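Local coordinates for legionella ubiquitin-specific protease A domain-containing protein (Legionella pneumophila subsp. pneumophila, PDB 5DGG) that probably acts as a ubiquitin-specific cysteine protease of the clan CA type, the present chain being the central domain of a longer Legionella protein, at residues A[45-49]-A[68-72]; A[94-98]-A[116-120]. One frame throughout, in Å; residues are numbered along the deposited sequence. Where two conformers were deposited one is given.

In the fold
Both contacts lean on the same face of the mixed five-stranded sheet, at different places: centres about 17 Å apart, nearest atoms about 6 Å. Contact 1 is partly buried and joins the end of helix 33-47 to the end of the middle strand, 65-70; contact 2 lies at the surface, where the turn leading into helix 98-108 meets one outermost strand, 115-120. Chemistry follows place. In contact 1 a lysine ammonium gathers backbone carbonyls at a helix terminus, beside a small valine-leucine patch. In contact 2 a histidine meets a carboxylate, with alanines against the ring. Strand 81-86 lies between the two, Y81 touching contact 1 and L83 and L85 contact 2.

Contact 1: residues A[45-49]-A[68-72]; sequences SDVFN and YLSKP
The K71 ammonium is the centre of this contact. Its NZ donates hydrogen bonds to D46 O at 3.0 Å and to V47 O at 2.7 Å, and it also lies 2.7 Å from N49 O. To reach them the K71 side chain is stretched almost straight, chi1 in the m well (-72°) and chi2 to chi4 all t, with its CA-CB bond directed toward 45-49. Outside the two segments, V52 O offers NZ a further, weak hydrogen bond.

The D46 and V47 carbonyls lie in the last turn of helix 33-47, which stops here. S45 to V47 are helical; F48, at -103/14, is the first residue to leave helical angles, and N49 is extended at -99/120. N49 N still bonds back to D46 O at 3.1 Å, so that oxygen serves both the turn and the lysine. The N49 side chain turns to its own loop, OD1 accepting from E51 N.

Next to the polar end, V47 (chi1 t) and L69 (t, p) touch through V47 CG2 and L69 CD2 at 4.0 Å. The backbones stay well apart, the nearest CA atoms being those of V47 and K71 at 8.1 Å; 165 Å² is buried in all. Y68 to S70 form the end of strand 65-70, so L69 and K71 share the face toward the helix, while Y68 looks to the other, where its OH bonds S140 OG. Y81 and I55 on the flanking strands extend the apolar floor. This is helix-on-sheet packing of an alpha/beta fold, with a lysine from the adjoining strand end hydrogen-bonded to carbonyls at the helix C-terminus.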
loop_
_atom_site.group_PDB
_atom_site.type_symbol
_atom_site.label_atom_id
_atom_site.label_comp_id
_atom_site.label_asym_id
_atom_site.label_seq_id
_atom_site.Cartn_x
_atom_site.Cartn_y
_atom_site.Cartn_z
ATOM N N SER A 45 -18.016 -2.319 -1.440
ATOM C CA SER A 45 -18.732 -1.379 -0.616
ATOM C C SER A 45 -18.024 -0.013 -0.515
ATOM O O SER A 45 -18.662 1.025 -0.596
ATOM C CB SER A 45 -18.950 -1.949 0.760
ATOM O OG SER A 45 -19.489 -0.925 1.533
ATOM N N ASP A 46 -16.709 -0.027 -0.342
ATOM C CA ASP A 46 -15.897 1.191 -0.258
ATOM C C ASP A 46 -15.771 1.887 -1.616
ATOM O O ASP A 46 -15.884 3.108 -1.697
ATOM C CB ASP A 46 -14.510 0.836 0.261
ATOM C CG ASP A 46 -14.519 0.419 1.717
ATOM O OD1 ASP A 46 -15.461 0.780 2.459
ATOM O OD2 ASP A 46 -13.559 -0.244 2.109
ATOM N N VAL A 47 -15.576 1.114 -2.681
ATOM C CA VAL A 47 -15.525 1.668 -4.014
ATOM C C VAL A 47 -16.744 2.509 -4.312
ATOM O O VAL A 47 -16.611 3.568 -4.888
ATOM C CB VAL A 47 -15.302 0.592 -5.069
ATOM C CG1 VAL A 47 -15.661 1.086 -6.456
ATOM C CG2 VAL A 47 -13.842 0.175 -5.015
ATOM N N PHE A 48 -17.911 2.040 -3.885
ATOM C CA PHE A 48 -19.152 2.673 -4.234
ATOM C C PHE A 48 -19.723 3.506 -3.105
ATOM O O PHE A 48 -20.875 3.965 -3.184
ATOM C CB PHE A 48 -20.163 1.628 -4.784
ATOM C CG PHE A 48 -19.753 1.056 -6.097
ATOM C CD1 PHE A 48 -19.766 1.835 -7.234
ATOM C CD2 PHE A 48 -19.293 -0.271 -6.198
ATOM C CE1 PHE A 48 -19.359 1.309 -8.419
ATOM C CE2 PHE A 48 -18.875 -0.793 -7.401
ATOM C CZ PHE A 48 -18.935 -0.004 -8.522
ATOM N N ASN A 49 -18.924 3.785 -2.079
ATOM C CA ASN A 49 -19.389 4.577 -0.972
ATOM C C ASN A 49 -18.918 6.016 -1.157
ATOM O O ASN A 49 -17.699 6.273 -1.248
ATOM C CB ASN A 49 -18.900 4.034 0.357
ATOM C CG ASN A 49 -19.354 4.892 1.528
ATOM O OD1 ASN A 49 -19.784 6.043 1.332
ATOM N ND2 ASN A 49 -19.261 4.365 2.724
ATOM N N TYR A 68 -2.867 1.941 -4.487
ATOM C CA TYR A 68 -3.533 3.182 -4.046
ATOM C C TYR A 68 -4.562 3.615 -5.063
ATOM O O TYR A 68 -4.212 4.027 -6.184
ATOM C CB TYR A 68 -2.516 4.310 -3.749
ATOM C CG TYR A 68 -1.403 3.779 -2.935
ATOM C CD1 TYR A 68 -1.510 3.750 -1.574
ATOM C CD2 TYR A 68 -0.237 3.293 -3.523
ATOM C CE1 TYR A 68 -0.528 3.205 -0.799
ATOM C CE2 TYR A 68 0.748 2.740 -2.762
ATOM C CZ TYR A 68 0.592 2.678 -1.402
ATOM O OH TYR A 68 1.589 2.187 -0.583
ATOM N N LEU A 69 -5.829 3.508 -4.672
ATOM C CA LEU A 69 -6.949 3.888 -5.527
ATOM C C LEU A 69 -7.500 5.232 -5.086
ATOM O O LEU A 69 -7.787 5.434 -3.887
ATOM C CB LEU A 69 -8.067 2.822 -5.465
ATOM C CG LEU A 69 -9.322 3.036 -6.328
ATOM C CD1 LEU A 69 -9.064 2.912 -7.824
ATOM C CD2 LEU A 69 -10.413 2.033 -5.962
ATOM N N SER A 70 -7.629 6.132 -6.038
ATOM C CA SER A 70 -8.171 7.461 -5.852
ATOM C C SER A 70 -9.392 7.567 -6.722
ATOM O O SER A 70 -9.356 7.268 -7.930
ATOM C CB SER A 70 -7.177 8.560 -6.291
ATOM O OG SER A 70 -6.016 8.494 -5.553
ATOM N N LYS A 71 -10.497 8.001 -6.136
ATOM C CA LYS A 71 -11.749 8.218 -6.893
ATOM C C LYS A 71 -11.724 9.490 -7.699
ATOM O O LYS A 71 -10.870 10.386 -7.460
ATOM C CB LYS A 71 -12.911 8.243 -5.924
ATOM C CG LYS A 71 -13.199 6.892 -5.379
ATOM C CD LYS A 71 -14.525 6.894 -4.668
ATOM C CE LYS A 71 -14.670 5.646 -3.862
ATOM N NZ LYS A 71 -16.021 5.671 -3.239
ATOM N N PRO A 72 -12.661 9.614 -8.681
ATOM C CA PRO A 72 -12.628 10.843 -9.529
ATOM C C PRO A 72 -12.882 12.169 -8.775
ATOM O O PRO A 72 -13.679 12.204 -7.838
ATOM C CB PRO A 72 -13.710 10.582 -10.596
ATOM C CG PRO A 72 -14.539 9.445 -10.087
ATOM C CD PRO A 72 -13.729 8.678 -9.081
#

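Contact 2: residues A[94-98]-A[116-120]; sequences AAVLD and NIRHT
This surface contact sets the turn that leads into helix 98-108 against the edge strand 115-120, and its core is a histidine-carboxylate hydrogen bond. H119 NE2 donates to D98 OD1 at 2.6 Å, with a nearly straight N-H...O angle of 163°; both residues have chi1 in the m well. OD1 lies near the plane of the ring, at its edge. Over one ring face runs the backbone of A94 and A95, with A95 CA 3.5 Å from H119 CE1, while A94 CB is 3.8 Å from H119 CD2.

Residues 94-97 have helical angles, and the turn is held by L97 N to A94 O (2.8 Å) and D98 N to A95 O (3.1 Å). Nearest CA pairs are A94-H119 at 5.7 Å and D98-I117 at 7.7 Å. On the extended strand I117 and H119 face the turn, I117 CG2 touching D98 OD1 at 3.8 Å; R118 and T120 point away, T120 OG1 bonding E84. The contact ties the start of helix 98-108 to the edge strand of the mixed sheet in this alpha/beta domain.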
loop_
_atom_site.group_PDB
_atom_site.type_symbol
_atom_site.label_atom_id
_atom_site.label_comp_id
_atom_site.label_asym_id
_atom_site.label_seq_id
_atom_site.Cartn_x
_atom_site.Cartn_y
_atom_site.Cartn_z
ATOM N N ALA A 94 6.080 -3.266 -10.890
ATOM C CA ALA A 94 4.672 -3.186 -10.510
ATOM C C ALA A 94 3.721 -3.811 -11.546
ATOM O O ALA A 94 2.547 -4.085 -11.257
ATOM C CB ALA A 94 4.295 -1.729 -10.240
ATOM N N ALA A 95 4.225 -4.056 -12.760
ATOM C CA ALA A 95 3.463 -4.689 -13.853
ATOM C C ALA A 95 2.839 -5.997 -13.411
ATOM O O ALA A 95 1.766 -6.391 -13.886
ATOM C CB ALA A 95 4.371 -4.912 -15.067
ATOM N N VAL A 96 3.471 -6.624 -12.438
ATOM C CA VAL A 96 2.993 -7.885 -11.930
ATOM C C VAL A 96 1.602 -7.750 -11.272
ATOM O O VAL A 96 0.886 -8.729 -11.110
ATOM C CB VAL A 96 4.067 -8.494 -10.989
ATOM C CG1 VAL A 96 3.978 -7.926 -9.582
ATOM C CG2 VAL A 96 3.980 -9.996 -10.972
ATOM N N LEU A 97 1.195 -6.533 -10.902
ATOM C CA LEU A 97 -0.113 -6.310 -10.299
ATOM C C LEU A 97 -1.197 -5.840 -11.237
ATOM O O LEU A 97 -2.343 -5.759 -10.794
ATOM C CB LEU A 97 -0.052 -5.301 -9.128
ATOM C CG LEU A 97 0.745 -5.760 -7.899
ATOM C CD1 LEU A 97 0.694 -4.697 -6.830
ATOM C CD2 LEU A 97 0.246 -7.057 -7.338
ATOM N N ASP A 98 -0.884 -5.533 -12.494
ATOM C CA ASP A 98 -1.884 -4.908 -13.382
ATOM C C ASP A 98 -3.120 -5.784 -13.518
ATOM O O ASP A 98 -4.240 -5.345 -13.251
ATOM C CB ASP A 98 -1.329 -4.611 -14.778
ATOM C CG ASP A 98 -0.298 -3.494 -14.801
ATOM O OD1 ASP A 98 -0.022 -2.845 -13.757
ATOM O OD2 ASP A 98 0.326 -3.272 -15.872
ATOM N N ASN A 116 -7.368 4.120 -14.446
ATOM C CA ASN A 116 -6.112 4.725 -14.951
ATOM C C ASN A 116 -4.934 4.190 -14.195
ATOM O O ASN A 116 -4.709 4.601 -13.065
ATOM C CB ASN A 116 -6.174 6.227 -14.757
ATOM C CG ASN A 116 -7.413 6.842 -15.367
ATOM O OD1 ASN A 116 -7.788 6.495 -16.477
ATOM N ND2 ASN A 116 -8.008 7.841 -14.676
ATOM N N ILE A 117 -4.206 3.235 -14.753
ATOM C CA ILE A 117 -3.092 2.621 -14.065
ATOM C C ILE A 117 -1.828 3.453 -14.187
ATOM O O ILE A 117 -1.518 3.977 -15.284
ATOM C CB ILE A 117 -2.788 1.224 -14.653
ATOM C CG1 ILE A 117 -3.956 0.317 -14.350
ATOM C CG2 ILE A 117 -1.508 0.635 -14.083
ATOM C CD1 ILE A 117 -3.706 -1.108 -14.799
ATOM N N ARG A 118 -1.071 3.540 -13.104
ATOM C CA ARG A 118 0.314 4.017 -13.219
ATOM C C ARG A 118 1.221 3.277 -12.281
ATOM O O ARG A 118 0.794 2.904 -11.171
ATOM C CB ARG A 118 0.370 5.499 -12.993
ATOM C CG ARG A 118 0.412 5.935 -11.581
ATOM C CD ARG A 118 0.255 7.446 -11.524
ATOM N NE ARG A 118 1.457 8.039 -11.040
ATOM C CZ ARG A 118 1.626 8.485 -9.807
ATOM N NH1 ARG A 118 2.778 9.028 -9.513
ATOM N NH2 ARG A 118 0.650 8.444 -8.902
ATOM N N HIS A 119 2.431 2.962 -12.752
ATOM C CA HIS A 119 3.402 2.219 -11.945
ATOM C C HIS A 119 4.318 3.199 -11.251
ATOM O O HIS A 119 4.736 4.158 -11.884
ATOM C CB HIS A 119 4.245 1.325 -12.831
ATOM C CG HIS A 119 3.477 0.223 -13.464
ATOM N ND1 HIS A 119 3.913 -0.441 -14.585
ATOM C CD2 HIS A 119 2.259 -0.301 -13.166
ATOM C CE1 HIS A 119 3.033 -1.367 -14.926
ATOM N NE2 HIS A 119 2.004 -1.290 -14.093
ATOM N N THR A 120 4.645 2.975 -9.981
ATOM C CA THR A 120 5.589 3.846 -9.277
ATOM C C THR A 120 6.600 3.035 -8.484
ATOM O O THR A 120 6.416 1.855 -8.214
ATOM C CB THR A 120 4.885 4.803 -8.288
ATOM O OG1 THR A 120 4.162 4.009 -7.370
ATOM C CG2 THR A 120 3.932 5.759 -9.001
#